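Local coordinates for beta-glucuronidase (Dictyoglomus thermophilum, PDB 6XXW), which probably hydrolyses beta-D-glucuronides, releasing glucuronic acid, as a member of glycosyl hydrolase family 2, at residues Val359-Pro364 / Ile409-Ala414; Arg442-Val447 / Lys459-Ile464; Glu28-Lys33 / Tyr189-Val194; Arg89-Arg94 / Ala123-Phe128. All blocks are in the same frame, centred on the assembly; numbering follows the deposited sequence.

Interaction 1: Val359-Pro364 / Ile409-Ala414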
loop_
_atom_site.group_PDB
_atom_site.type_symbol
_atom_site.label_atom_id
_atom_site.label_comp_id
_atom_site.label_asym_id
_atom_site.label_seq_id
_atom_site.Cartn_x
_atom_site.Cartn_y
_atom_site.Cartn_z
ATOM N N VAL A 359 10.104 31.847 -8.483
ATOM C CA VAL A 359 10.184 31.466 -7.080
ATOM C C VAL A 359 9.668 32.613 -6.212
ATOM O O VAL A 359 10.117 33.756 -6.349
ATOM C CB VAL A 359 11.626 31.092 -6.692
ATOM C CG1 VAL A 359 11.718 30.825 -5.211
ATOM C CG2 VAL A 359 12.082 29.870 -7.490
ATOM N N ILE A 360 8.733 32.302 -5.324
ATOM C CA ILE A 360 8.396 33.173 -4.199
ATOM C C ILE A 360 9.235 32.677 -3.033
ATOM O O ILE A 360 8.988 31.587 -2.513
ATOM C CB ILE A 360 6.897 33.118 -3.857
ATOM C CG1 ILE A 360 6.034 33.480 -5.071
ATOM C CG2 ILE A 360 6.584 34.052 -2.687
ATOM C CD1 ILE A 360 4.554 33.111 -4.922
ATOM N N GLU A 361 10.225 33.453 -2.603
ATOM C CA GLU A 361 11.078 32.981 -1.524
ATOM C C GLU A 361 10.625 33.577 -0.200
ATOM O O GLU A 361 10.367 34.781 -0.103
ATOM C CB GLU A 361 12.551 33.282 -1.772
ATOM C CG GLU A 361 13.421 32.657 -0.691
ATOM C CD GLU A 361 14.839 32.453 -1.136
ATOM O OE1 GLU A 361 15.357 33.345 -1.840
ATOM O OE2 GLU A 361 15.423 31.405 -0.784
ATOM N N GLU A 362 10.527 32.720 0.812
ATOM C CA GLU A 362 9.832 33.020 2.051
ATOM C C GLU A 362 10.782 32.965 3.241
ATOM O O GLU A 362 11.608 32.047 3.358
ATOM C CB GLU A 362 8.679 32.026 2.243
ATOM C CG GLU A 362 7.835 32.261 3.461
ATOM C CD GLU A 362 6.539 31.505 3.360
ATOM O OE1 GLU A 362 5.651 31.948 2.586
ATOM O OE2 GLU A 362 6.423 30.460 4.033
ATOM N N ALA A 363 10.650 33.954 4.123
ATOM C CA ALA A 363 11.358 33.976 5.393
ATOM C C ALA A 363 10.777 32.936 6.350
ATOM O O ALA A 363 9.599 32.575 6.250
ATOM C CB ALA A 363 11.265 35.371 6.016
ATOM N N PRO A 364 11.574 32.475 7.324
ATOM C CA PRO A 364 11.129 31.365 8.183
ATOM C C PRO A 364 10.158 31.750 9.293
ATOM O O PRO A 364 10.152 31.100 10.347
ATOM C CB PRO A 364 12.443 30.839 8.789
ATOM C CG PRO A 364 13.529 31.689 8.254
ATOM C CD PRO A 364 12.943 32.905 7.653
ATOM N N ILE A 409 11.108 36.155 -7.689
ATOM C CA ILE A 409 10.276 37.228 -8.214
ATOM C C ILE A 409 9.386 37.856 -7.162
ATOM O O ILE A 409 8.598 38.732 -7.493
ATOM C CB ILE A 409 9.433 36.764 -9.423
ATOM C CG1 ILE A 409 8.830 35.380 -9.185
ATOM C CG2 ILE A 409 10.293 36.780 -10.696
ATOM C CD1 ILE A 409 7.792 35.308 -8.114
ATOM N N MET A 410 9.489 37.436 -5.903
ATOM C CA MET A 410 8.643 37.956 -4.830
ATOM C C MET A 410 9.195 37.448 -3.512
ATOM O O MET A 410 9.677 36.315 -3.428
ATOM C CB MET A 410 7.175 37.516 -4.987
ATOM C CG MET A 410 6.238 38.076 -3.915
ATOM S SD MET A 410 4.542 38.386 -4.458
ATOM C CE MET A 410 3.984 36.723 -4.928
ATOM N N TRP A 411 9.094 38.281 -2.477
ATOM C CA TRP A 411 9.442 37.883 -1.121
ATOM C C TRP A 411 8.174 37.659 -0.304
ATOM O O TRP A 411 7.251 38.487 -0.335
ATOM C CB TRP A 411 10.294 38.957 -0.419
ATOM C CG TRP A 411 11.535 39.391 -1.169
ATOM C CD1 TRP A 411 11.750 40.611 -1.745
ATOM C CD2 TRP A 411 12.735 38.626 -1.384
ATOM N NE1 TRP A 411 13.001 40.651 -2.319
ATOM C CE2 TRP A 411 13.629 39.450 -2.108
ATOM C CE3 TRP A 411 13.138 37.330 -1.041
ATOM C CZ2 TRP A 411 14.897 39.010 -2.516
ATOM C CZ3 TRP A 411 14.424 36.891 -1.444
ATOM C CH2 TRP A 411 15.277 37.735 -2.167
ATOM N N SER A 412 8.147 36.566 0.463
ATOM C CA SER A 412 7.070 36.306 1.419
ATOM C C SER A 412 7.610 36.506 2.827
ATOM O O SER A 412 8.611 35.891 3.200
ATOM C CB SER A 412 6.503 34.894 1.269
ATOM O OG SER A 412 5.546 34.656 2.297
ATOM N N VAL A 413 6.979 37.389 3.600
ATOM C CA VAL A 413 7.540 37.703 4.912
ATOM C C VAL A 413 7.103 36.729 6.008
ATOM O O VAL A 413 7.756 36.676 7.063
ATOM C CB VAL A 413 7.218 39.151 5.349
ATOM C CG1 VAL A 413 7.820 40.171 4.361
ATOM C CG2 VAL A 413 5.728 39.366 5.523
ATOM N N ALA A 414 6.048 35.940 5.788
ATOM C CA ALA A 414 5.564 35.012 6.810
ATOM C C ALA A 414 4.534 34.064 6.207
ATOM O O ALA A 414 3.998 34.299 5.121
ATOM C CB ALA A 414 4.951 35.750 8.008
#

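Interaction 2: Arg442-Val447 / Lys459-Ile464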
loop_
_atom_site.group_PDB
_atom_site.type_symbol
_atom_site.label_atom_id
_atom_site.label_comp_id
_atom_site.label_asym_id
_atom_site.label_seq_id
_atom_site.Cartn_x
_atom_site.Cartn_y
_atom_site.Cartn_z
ATOM N N ARG A 442 11.373 43.937 -6.212
ATOM C CA ARG A 442 10.476 42.786 -6.230
ATOM C C ARG A 442 9.277 43.034 -5.326
ATOM O O ARG A 442 9.422 43.611 -4.243
ATOM C CB ARG A 442 11.185 41.496 -5.766
ATOM C CG ARG A 442 12.393 41.081 -6.595
ATOM C CD ARG A 442 13.106 39.936 -5.918
ATOM N NE ARG A 442 14.084 39.307 -6.799
ATOM C CZ ARG A 442 15.332 39.715 -6.928
ATOM N NH1 ARG A 442 15.752 40.768 -6.227
ATOM N NH2 ARG A 442 16.158 39.071 -7.757
ATOM N N PRO A 443 8.092 42.576 -5.724
ATOM C CA PRO A 443 6.925 42.710 -4.854
ATOM C C PRO A 443 7.070 41.881 -3.588
ATOM O O PRO A 443 7.918 40.989 -3.475
ATOM C CB PRO A 443 5.768 42.195 -5.719
ATOM C CG PRO A 443 6.416 41.303 -6.715
ATOM C CD PRO A 443 7.759 41.920 -7.000
ATOM N N ILE A 444 6.207 42.200 -2.625
ATOM C CA ILE A 444 6.194 41.582 -1.308
ATOM C C ILE A 444 4.808 41.015 -1.033
ATOM O O ILE A 444 3.800 41.638 -1.382
ATOM C CB ILE A 444 6.578 42.604 -0.220
ATOM C CG1 ILE A 444 7.992 43.124 -0.470
ATOM C CG2 ILE A 444 6.424 41.989 1.173
ATOM C CD1 ILE A 444 8.319 44.338 0.352
ATOM N N THR A 445 4.754 39.837 -0.399
ATOM C CA THR A 445 3.494 39.244 0.036
ATOM C C THR A 445 3.640 38.730 1.466
ATOM O O THR A 445 4.718 38.777 2.072
ATOM C CB THR A 445 3.041 38.097 -0.902
ATOM O OG1 THR A 445 1.714 37.653 -0.556
ATOM C CG2 THR A 445 3.979 36.926 -0.797
ATOM N N ILE A 446 2.520 38.268 2.011
ATOM C CA ILE A 446 2.477 37.487 3.241
ATOM C C ILE A 446 1.396 36.436 3.046
ATOM O O ILE A 446 0.350 36.718 2.452
ATOM C CB ILE A 446 2.198 38.348 4.493
ATOM C CG1 ILE A 446 2.247 37.468 5.752
ATOM C CG2 ILE A 446 0.816 39.056 4.411
ATOM C CD1 ILE A 446 2.307 38.261 7.058
ATOM N N VAL A 447 1.651 35.211 3.502
ATOM C CA VAL A 447 0.744 34.101 3.220
ATOM C C VAL A 447 -0.186 33.929 4.416
ATOM O O VAL A 447 0.267 33.734 5.551
ATOM C CB VAL A 447 1.504 32.806 2.888
ATOM C CG1 VAL A 447 0.510 31.662 2.651
ATOM C CG2 VAL A 447 2.381 33.005 1.639
ATOM N N LYS A 459 -3.253 44.371 4.139
ATOM C CA LYS A 459 -3.403 45.669 3.484
ATOM C C LYS A 459 -2.061 46.321 3.152
ATOM O O LYS A 459 -2.030 47.246 2.330
ATOM C CB LYS A 459 -4.252 46.615 4.350
ATOM C CG LYS A 459 -3.813 46.742 5.816
ATOM C CD LYS A 459 -4.890 47.461 6.647
ATOM C CE LYS A 459 -4.431 47.743 8.083
ATOM N NZ LYS A 459 -5.549 48.243 8.966
ATOM N N TYR A 460 -0.955 45.846 3.743
ATOM C CA TYR A 460 0.368 46.430 3.547
ATOM C C TYR A 460 1.220 45.738 2.481
ATOM O O TYR A 460 2.321 46.219 2.204
ATOM C CB TYR A 460 1.147 46.438 4.870
ATOM C CG TYR A 460 0.504 47.273 5.971
ATOM C CD1 TYR A 460 0.487 48.663 5.900
ATOM C CD2 TYR A 460 -0.101 46.664 7.069
ATOM C CE1 TYR A 460 -0.096 49.427 6.908
ATOM C CE2 TYR A 460 -0.676 47.418 8.086
ATOM C CZ TYR A 460 -0.675 48.808 7.991
ATOM O OH TYR A 460 -1.245 49.568 8.991
ATOM N N VAL A 461 0.764 44.636 1.872
ATOM C CA VAL A 461 1.598 43.941 0.886
ATOM C C VAL A 461 1.151 44.234 -0.546
ATOM O O VAL A 461 0.146 44.920 -0.765
ATOM C CB VAL A 461 1.618 42.421 1.159
ATOM C CG1 VAL A 461 2.156 42.150 2.570
ATOM C CG2 VAL A 461 0.236 41.827 0.992
ATOM N N ASP A 462 1.898 43.714 -1.533
ATOM C CA ASP A 462 1.603 43.958 -2.945
ATOM C C ASP A 462 0.649 42.930 -3.541
ATOM O O ASP A 462 -0.148 43.265 -4.426
ATOM C CB ASP A 462 2.888 43.950 -3.771
ATOM C CG ASP A 462 3.832 45.072 -3.394
ATOM O OD1 ASP A 462 3.385 46.236 -3.360
ATOM O OD2 ASP A 462 5.012 44.783 -3.132
ATOM N N VAL A 463 0.741 41.687 -3.093
ATOM C CA VAL A 463 -0.052 40.581 -3.620
ATOM C C VAL A 463 -0.578 39.799 -2.431
ATOM O O VAL A 463 0.153 39.583 -1.459
ATOM C CB VAL A 463 0.785 39.666 -4.546
ATOM C CG1 VAL A 463 -0.025 38.429 -4.989
ATOM C CG2 VAL A 463 1.278 40.440 -5.752
ATOM N N ILE A 464 -1.850 39.387 -2.498
ATOM C CA ILE A 464 -2.472 38.604 -1.434
ATOM C C ILE A 464 -2.259 37.125 -1.712
ATOM O O ILE A 464 -2.553 36.643 -2.809
ATOM C CB ILE A 464 -3.975 38.917 -1.319
ATOM C CG1 ILE A 464 -4.199 40.414 -1.076
ATOM C CG2 ILE A 464 -4.628 38.044 -0.231
ATOM C CD1 ILE A 464 -4.282 40.821 0.360
#

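Interaction 3: Glu28-Lys33 / Tyr189-Val194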
loop_
_atom_site.group_PDB
_atom_site.type_symbol
_atom_site.label_atom_id
_atom_site.label_comp_id
_atom_site.label_asym_id
_atom_site.label_seq_id
_atom_site.Cartn_x
_atom_site.Cartn_y
_atom_site.Cartn_z
ATOM N N GLU A 28 39.870 31.285 -12.110
ATOM C CA GLU A 28 41.307 31.484 -12.249
ATOM C C GLU A 28 41.952 31.975 -10.959
ATOM O O GLU A 28 43.163 31.818 -10.778
ATOM C CB GLU A 28 41.586 32.495 -13.376
ATOM C CG GLU A 28 41.102 32.058 -14.751
ATOM C CD GLU A 28 39.666 32.465 -15.058
ATOM O OE1 GLU A 28 38.852 32.573 -14.115
ATOM O OE2 GLU A 28 39.347 32.672 -16.249
ATOM N N THR A 29 41.183 32.590 -10.064
ATOM C CA THR A 29 41.754 33.222 -8.887
ATOM C C THR A 29 41.207 32.676 -7.574
ATOM O O THR A 29 41.569 33.194 -6.508
ATOM C CB THR A 29 41.526 34.738 -8.961
ATOM O OG1 THR A 29 40.129 35.025 -8.812
ATOM C CG2 THR A 29 41.980 35.256 -10.320
ATOM N N ARG A 30 40.357 31.650 -7.610
ATOM C CA ARG A 30 39.720 31.142 -6.398
ATOM C C ARG A 30 39.653 29.621 -6.430
ATOM O O ARG A 30 39.225 29.044 -7.430
ATOM C CB ARG A 30 38.308 31.711 -6.245
ATOM C CG ARG A 30 38.237 33.234 -6.252
ATOM C CD ARG A 30 36.826 33.712 -6.028
ATOM N NE ARG A 30 36.797 35.146 -5.753
ATOM C CZ ARG A 30 35.890 35.733 -4.986
ATOM N NH1 ARG A 30 34.932 35.005 -4.417
ATOM N NH2 ARG A 30 35.939 37.042 -4.807
ATOM N N GLU A 31 40.058 28.989 -5.333
ATOM C CA GLU A 31 39.916 27.554 -5.127
ATOM C C GLU A 31 38.757 27.282 -4.181
ATOM O O GLU A 31 38.455 28.091 -3.300
ATOM C CB GLU A 31 41.199 26.952 -4.544
ATOM C CG GLU A 31 42.283 26.701 -5.565
ATOM C CD GLU A 31 43.517 26.068 -4.944
ATOM O OE1 GLU A 31 44.582 26.729 -4.921
ATOM O OE2 GLU A 31 43.414 24.911 -4.473
ATOM N N VAL A 32 38.104 26.136 -4.372
ATOM C CA VAL A 32 37.018 25.695 -3.510
ATOM C C VAL A 32 37.295 24.252 -3.111
ATOM O O VAL A 32 37.579 23.414 -3.972
ATOM C CB VAL A 32 35.642 25.810 -4.202
ATOM C CG1 VAL A 32 34.551 25.263 -3.287
ATOM C CG2 VAL A 32 35.349 27.257 -4.595
ATOM N N LYS A 33 37.224 23.971 -1.810
ATOM C CA LYS A 33 37.405 22.631 -1.255
ATOM C C LYS A 33 36.134 22.259 -0.500
ATOM O O LYS A 33 35.783 22.917 0.482
ATOM C CB LYS A 33 38.618 22.590 -0.315
ATOM C CG LYS A 33 38.894 21.229 0.321
ATOM C CD LYS A 33 39.042 20.150 -0.750
ATOM C CE LYS A 33 39.604 18.857 -0.174
ATOM N NZ LYS A 33 39.013 17.678 -0.848
ATOM N N TYR A 189 37.081 28.054 0.948
ATOM C CA TYR A 189 37.445 28.626 -0.335
ATOM C C TYR A 189 38.438 29.752 -0.115
ATOM O O TYR A 189 38.510 30.330 0.973
ATOM C CB TYR A 189 36.199 29.090 -1.121
ATOM C CG TYR A 189 35.420 30.249 -0.547
ATOM C CD1 TYR A 189 34.415 30.044 0.403
ATOM C CD2 TYR A 189 35.648 31.546 -0.988
ATOM C CE1 TYR A 189 33.674 31.111 0.913
ATOM C CE2 TYR A 189 34.920 32.619 -0.479
ATOM C CZ TYR A 189 33.941 32.398 0.470
ATOM O OH TYR A 189 33.232 33.467 0.958
ATOM N N THR A 190 39.241 30.016 -1.145
ATOM C CA THR A 190 40.245 31.069 -1.118
ATOM C C THR A 190 39.829 32.233 -2.004
ATOM O O THR A 190 39.105 32.060 -2.989
ATOM C CB THR A 190 41.609 30.562 -1.606
ATOM O OG1 THR A 190 41.486 30.109 -2.966
ATOM C CG2 THR A 190 42.103 29.422 -0.741
ATOM N N THR A 191 40.320 33.419 -1.661
ATOM C CA THR A 191 40.284 34.589 -2.523
ATOM C C THR A 191 41.619 35.305 -2.379
ATOM O O THR A 191 42.347 35.084 -1.405
ATOM C CB THR A 191 39.146 35.562 -2.165
ATOM O OG1 THR A 191 39.553 36.382 -1.064
ATOM C CG2 THR A 191 37.827 34.827 -1.806
ATOM N N PRO A 192 41.959 36.184 -3.316
ATOM C CA PRO A 192 43.082 37.094 -3.071
ATOM C C PRO A 192 42.763 38.025 -1.910
ATOM O O PRO A 192 41.612 38.183 -1.501
ATOM C CB PRO A 192 43.215 37.869 -4.386
ATOM C CG PRO A 192 42.415 37.105 -5.383
ATOM C CD PRO A 192 41.347 36.402 -4.635
ATOM N N LYS A 193 43.811 38.665 -1.382
ATOM C CA LYS A 193 43.640 39.514 -0.206
ATOM C C LYS A 193 42.756 40.717 -0.497
ATOM O O LYS A 193 42.060 41.204 0.401
ATOM C CB LYS A 193 45.007 39.960 0.325
ATOM C CG LYS A 193 45.906 38.789 0.704
ATOM C CD LYS A 193 45.628 38.371 2.145
ATOM C CE LYS A 193 46.755 37.531 2.726
ATOM N NZ LYS A 193 47.671 38.288 3.640
ATOM N N VAL A 194 42.783 41.216 -1.731
ATOM C CA VAL A 194 41.837 42.214 -2.213
ATOM C C VAL A 194 40.996 41.525 -3.280
ATOM O O VAL A 194 41.537 41.000 -4.261
ATOM C CB VAL A 194 42.557 43.454 -2.772
ATOM C CG1 VAL A 194 41.560 44.503 -3.262
ATOM C CG2 VAL A 194 43.498 44.034 -1.724
HETATM O O HOH W 1 36.572 30.463 -3.924
HETATM O O HOH W 2 44.253 29.526 -4.494
#

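Interaction 4: Arg89-Arg94 / Ala123-Phe128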
loop_
_atom_site.group_PDB
_atom_site.type_symbol
_atom_site.label_atom_id
_atom_site.label_comp_id
_atom_site.label_asym_id
_atom_site.label_seq_id
_atom_site.Cartn_x
_atom_site.Cartn_y
_atom_site.Cartn_z
ATOM N N ARG A 89 46.697 34.100 0.987
ATOM C CA ARG A 89 45.346 34.151 0.452
ATOM C C ARG A 89 44.383 34.348 1.611
ATOM O O ARG A 89 44.680 33.973 2.747
ATOM C CB ARG A 89 44.974 32.861 -0.298
ATOM C CG ARG A 89 46.007 32.355 -1.283
ATOM C CD ARG A 89 45.343 31.940 -2.578
ATOM N NE ARG A 89 45.347 33.038 -3.541
ATOM C CZ ARG A 89 44.295 33.411 -4.264
ATOM N NH1 ARG A 89 43.123 32.767 -4.144
ATOM N NH2 ARG A 89 44.421 34.431 -5.107
ATOM N N ASN A 90 43.223 34.934 1.329
ATOM C CA ASN A 90 42.116 34.820 2.271
ATOM C C ASN A 90 41.583 33.392 2.234
ATOM O O ASN A 90 41.490 32.783 1.174
ATOM C CB ASN A 90 40.994 35.796 1.921
ATOM C CG ASN A 90 41.305 37.217 2.348
ATOM O OD1 ASN A 90 41.999 37.434 3.335
ATOM N ND2 ASN A 90 40.786 38.191 1.604
ATOM N N ILE A 91 41.258 32.847 3.398
ATOM C CA ILE A 91 40.708 31.503 3.498
ATOM C C ILE A 91 39.379 31.614 4.221
ATOM O O ILE A 91 39.336 32.029 5.386
ATOM C CB ILE A 91 41.658 30.555 4.234
ATOM C CG1 ILE A 91 43.039 30.567 3.566
ATOM C CG2 ILE A 91 41.060 29.142 4.293
ATOM C CD1 ILE A 91 44.043 29.685 4.287
ATOM N N PHE A 92 38.297 31.269 3.532
ATOM C CA PHE A 92 36.962 31.400 4.094
ATOM C C PHE A 92 36.381 30.020 4.353
ATOM O O PHE A 92 36.502 29.113 3.522
ATOM C CB PHE A 92 36.035 32.186 3.167
ATOM C CG PHE A 92 36.402 33.644 3.026
ATOM C CD1 PHE A 92 35.941 34.580 3.941
ATOM C CD2 PHE A 92 37.201 34.069 1.979
ATOM C CE1 PHE A 92 36.277 35.924 3.817
ATOM C CE2 PHE A 92 37.548 35.408 1.843
ATOM C CZ PHE A 92 37.079 36.338 2.763
ATOM N N LEU A 93 35.753 29.869 5.506
ATOM C CA LEU A 93 35.045 28.651 5.865
ATOM C C LEU A 93 33.564 28.972 5.865
ATOM O O LEU A 93 33.127 29.827 6.633
ATOM C CB LEU A 93 35.496 28.157 7.235
ATOM C CG LEU A 93 34.709 27.028 7.891
ATOM C CD1 LEU A 93 34.758 25.799 7.028
ATOM C CD2 LEU A 93 35.338 26.749 9.221
ATOM N N ARG A 94 32.805 28.296 5.008
ATOM C CA ARG A 94 31.390 28.582 4.803
ATOM C C ARG A 94 30.550 27.374 5.200
ATOM O O ARG A 94 30.865 26.237 4.826
ATOM C CB ARG A 94 31.139 28.963 3.338
ATOM C CG ARG A 94 29.702 28.847 2.865
ATOM C CD ARG A 94 28.926 30.119 3.168
ATOM N NE ARG A 94 29.478 31.281 2.477
ATOM C CZ ARG A 94 28.964 31.813 1.370
ATOM N NH1 ARG A 94 27.876 31.281 0.814
ATOM N NH2 ARG A 94 29.547 32.873 0.818
ATOM N N ALA A 123 33.391 32.588 7.941
ATOM C CA ALA A 123 34.394 33.389 8.622
ATOM C C ALA A 123 35.709 33.232 7.881
ATOM O O ALA A 123 35.931 32.229 7.199
ATOM C CB ALA A 123 34.552 32.962 10.083
ATOM N N GLU A 124 36.580 34.229 8.012
ATOM C CA GLU A 124 37.932 34.114 7.482
ATOM C C GLU A 124 38.790 33.456 8.551
ATOM O O GLU A 124 38.742 33.860 9.717
ATOM C CB GLU A 124 38.486 35.485 7.086
ATOM C CG GLU A 124 39.473 35.410 5.943
ATOM C CD GLU A 124 40.870 35.045 6.414
ATOM O OE1 GLU A 124 41.213 35.361 7.572
ATOM O OE2 GLU A 124 41.629 34.451 5.624
ATOM N N ILE A 125 39.538 32.417 8.172
ATOM C CA ILE A 125 40.150 31.545 9.176
ATOM C C ILE A 125 41.659 31.408 9.011
ATOM O O ILE A 125 42.286 30.607 9.709
ATOM C CB ILE A 125 39.495 30.145 9.176
ATOM C CG1 ILE A 125 39.794 29.404 7.862
ATOM C CG2 ILE A 125 37.981 30.248 9.422
ATOM C CD1 ILE A 125 39.561 27.862 7.928
ATOM N N SER A 126 42.269 32.197 8.123
ATOM C CA SER A 126 43.705 32.035 7.891
ATOM C C SER A 126 44.511 32.218 9.177
ATOM O O SER A 126 45.588 31.628 9.322
ATOM C CB SER A 126 44.176 33.015 6.814
ATOM O OG SER A 126 43.985 34.341 7.242
ATOM N N LYS A 127 43.986 32.989 10.133
ATOM C CA LYS A 127 44.684 33.199 11.397
ATOM C C LYS A 127 44.756 31.934 12.241
ATOM O O LYS A 127 45.577 31.863 13.157
ATOM C CB LYS A 127 43.996 34.310 12.200
ATOM N N PHE A 128 43.928 30.932 11.960
ATOM C CA PHE A 128 43.822 29.781 12.845
ATOM C C PHE A 128 44.281 28.466 12.235
ATOM O O PHE A 128 44.233 27.444 12.931
ATOM C CB PHE A 128 42.374 29.617 13.326
ATOM C CG PHE A 128 41.764 30.884 13.858
ATOM C CD1 PHE A 128 42.077 31.333 15.129
ATOM C CD2 PHE A 128 40.876 31.620 13.091
ATOM C CE1 PHE A 128 41.506 32.504 15.637
ATOM C CE2 PHE A 128 40.306 32.788 13.589
ATOM C CZ PHE A 128 40.623 33.226 14.863
HETATM O O HOH W 3 43.704 36.674 5.427
#

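Interaction 1: Val359-Pro364 / Ile409-Ala414
Ser-412 and Glu-362 make the one side-chain hydrogen bond between these two parallel strands. Ser-412 OG donates to Glu-362 OE1 at 2.7 Å. It meets that oxygen on the anti side, 27° out of the carboxylate plane. With chi1 at 175°, Ser-412 OG lies opposite the backbone N and faces the carboxylate. Beside Ile-360, Met-410 runs the same way, and its bent chain brings CE to 3.7 Å from Ile-360 CD1. On the other face, Glu-361 and Trp-411 lie alongside each other. Glu-361 OE1 sits at the edge of the indole, 3.7 Å from Trp-411 CZ3, and the carboxylate and ring planes are 8° apart.

The backbones hold these pairs in register. Ser-412 N donates to Glu-361 O at 2.9 Å, and Ala-363 N to Ser-412 O at 3.0 Å. Further out, Arg-338 forms a salt bridge with Glu-362 OE1, and His-341 ND1 bonds OE2. Arg-401 pairs with Glu-361 OE2, while Trp-411 NE1 reaches Asp-439.

These are neighbouring strands of the TIM barrel. The buried Glu-362 carboxylate thus has a hydroxyl, an arginine and a histidine as partners, which fix its rotation.

Interaction 2: Arg442-Val447 / Lys459-Ile464
This is a mostly buried contact between neighbouring parallel strands of the TIM barrel, made where the chain enters the second strand. Asp-462 and Ile-444 hold it by two bonds. The backbone N of Ile-444 donates to Asp-462 OD2 at 2.9 Å, using the anti lone pair of that oxygen. In return, Asp-462 N donates to Ile-444 O at 2.8 Å. One residue therefore grips both the N-H and the C=O of Ile-444. Asp-462 CG lies beside its own backbone N (chi1 -64°), and this turns the carboxylate back to Ile-444. The same OD2 passes 3.3 Å from Pro-443 CA.

Further along, Thr-445 OG1 donates to Val-463 O at 2.6 Å. The hydroxyl comes from above the carbonyl plane, 41° out of it. A side chain thus ties the strands here, while Ile-446 N is buried with no partner in the model.

The apolar part is small. Val-461 CG1 meets Ile-446 CG2 at 3.8 Å, the two side chains crossing at about a right angle. Val-461 CB also rests 3.4 Å from Ile-444 O.

Helix 422-438 packs on this apolar side: Thr-435 and Arg-436 touch Ile-444, Phe-428 touches Ile-446, and Ile-432 touches Val-461. Strand 408-415 is the other barrel neighbour of strand 444-448, and Ser-412 touches Thr-445 from it.

Interaction 3: Glu28-Lys33 / Tyr189-Val194
Arg-30 lies along Thr-190 and Thr-191 with its chain extended. Its CB is 3.4 Å from Thr-190 O, and CG is 3.6 Å from the same oxygen. By CD the chain has drawn off to 4.1 Å from Thr-190 O. At the tip, the methyl of Thr-191 covers one face of the guanidinium, with CG2 centred over the group and 3.8 Å from Arg-30 CZ. The charge is met elsewhere: NH2 forms a salt bridge with Asp-274 and bonds Ile-196 O.

Next to it, Glu-31 N donates to Thr-190 OG1 at 3.0 Å. Thr-190 OG1 sits between its backbone N and carbonyl carbon (chi1 61°), which lets the hydroxyl stand in for a backbone acceptor. Thr-190 N closes the pair by donating to Glu-31 O at 3.0 Å. One water donates to both Glu-31 O and Thr-190 O, and a second links Glu-31 OE1 with Thr-190 OG1. Val-32 CG2 then packs 4.0 Å from Tyr-189 CB.

Lys-33 NZ of the second subunit bonds Val-32 O, so this edge takes part in the subunit interface. Val-32 and Tyr-189 form an antiparallel non-hydrogen-bonded pair, where two strand ends meet in the beta-sheet of the family 2 sugar-binding domain.

Interaction 4: Arg89-Arg94 / Ala123-Phe128
Glu-124 and Ile-91 carry the polar side of this antiparallel contact. Glu-124 OE2 accepts from Ile-91 N at 2.8 Å, in a nearly straight bond (175°) on its anti side. Ser-126 OG reaches the same OE2 on the syn lone pair at 2.9 Å. The bend at chi2 (-83°) swings the carboxylate forward to Ile-91 N and Ser-126 OG. With two firm donors on OE2, the carboxylate has little freedom to turn. A water donates to Asn-90 OD1 and, weakly, to Glu-124 OE2.

Backbone bonds run on from there. Ile-125 N donates to Ile-91 O at 2.8 Å. Leu-93 and Ala-123 bond each other both ways, with Leu-93 N to Ala-123 O at 2.9 Å.

One CH-pi contact joins the strands. Glu-124 CG lies over a face of the Phe-92 ring, 4.1 Å from its centroid, and the carboxylate stands almost upright to the ring (87°).

Apolar contacts gather round Ile-125. Its CG1 meets Ile-91 CG2 at 3.8 Å, and its CG2 meets Leu-93 CB at 3.9 Å.

The pair lies in the antiparallel sheet of the sugar-binding domain. Strand 185-191 flanks strand 90-99, with Ile-188 against Ile-91 and Leu-93. Strand 101-106 adds Val-106, which touches both Leu-93 and Ile-125.

In the fold
Interactions 1 and 2 belong to the TIM barrel and share a sheet. Strands 408-415 and 444-448 are neighbours, and Trp-411 O probably accepts from Thr-445 N. Interactions 3 and 4 lie in the sugar-binding domain, also in one sheet, where Tyr-189 O meets Phe-92 N at 2.7 Å. The centres of interactions 1 and 3 are about 31 Å apart. All touching residues of interaction 1 are buried, and its acids have arginine partners, Arg-338 for Glu-362 and Arg-401, on helix 385-402, for Glu-361. Interaction 2 is nearly as buried, but there one aspartate bonds neighbouring backbone through side chain and N-H. Interaction 3 is largely buried, interaction 4 only partly, and waters bridge polar groups in both.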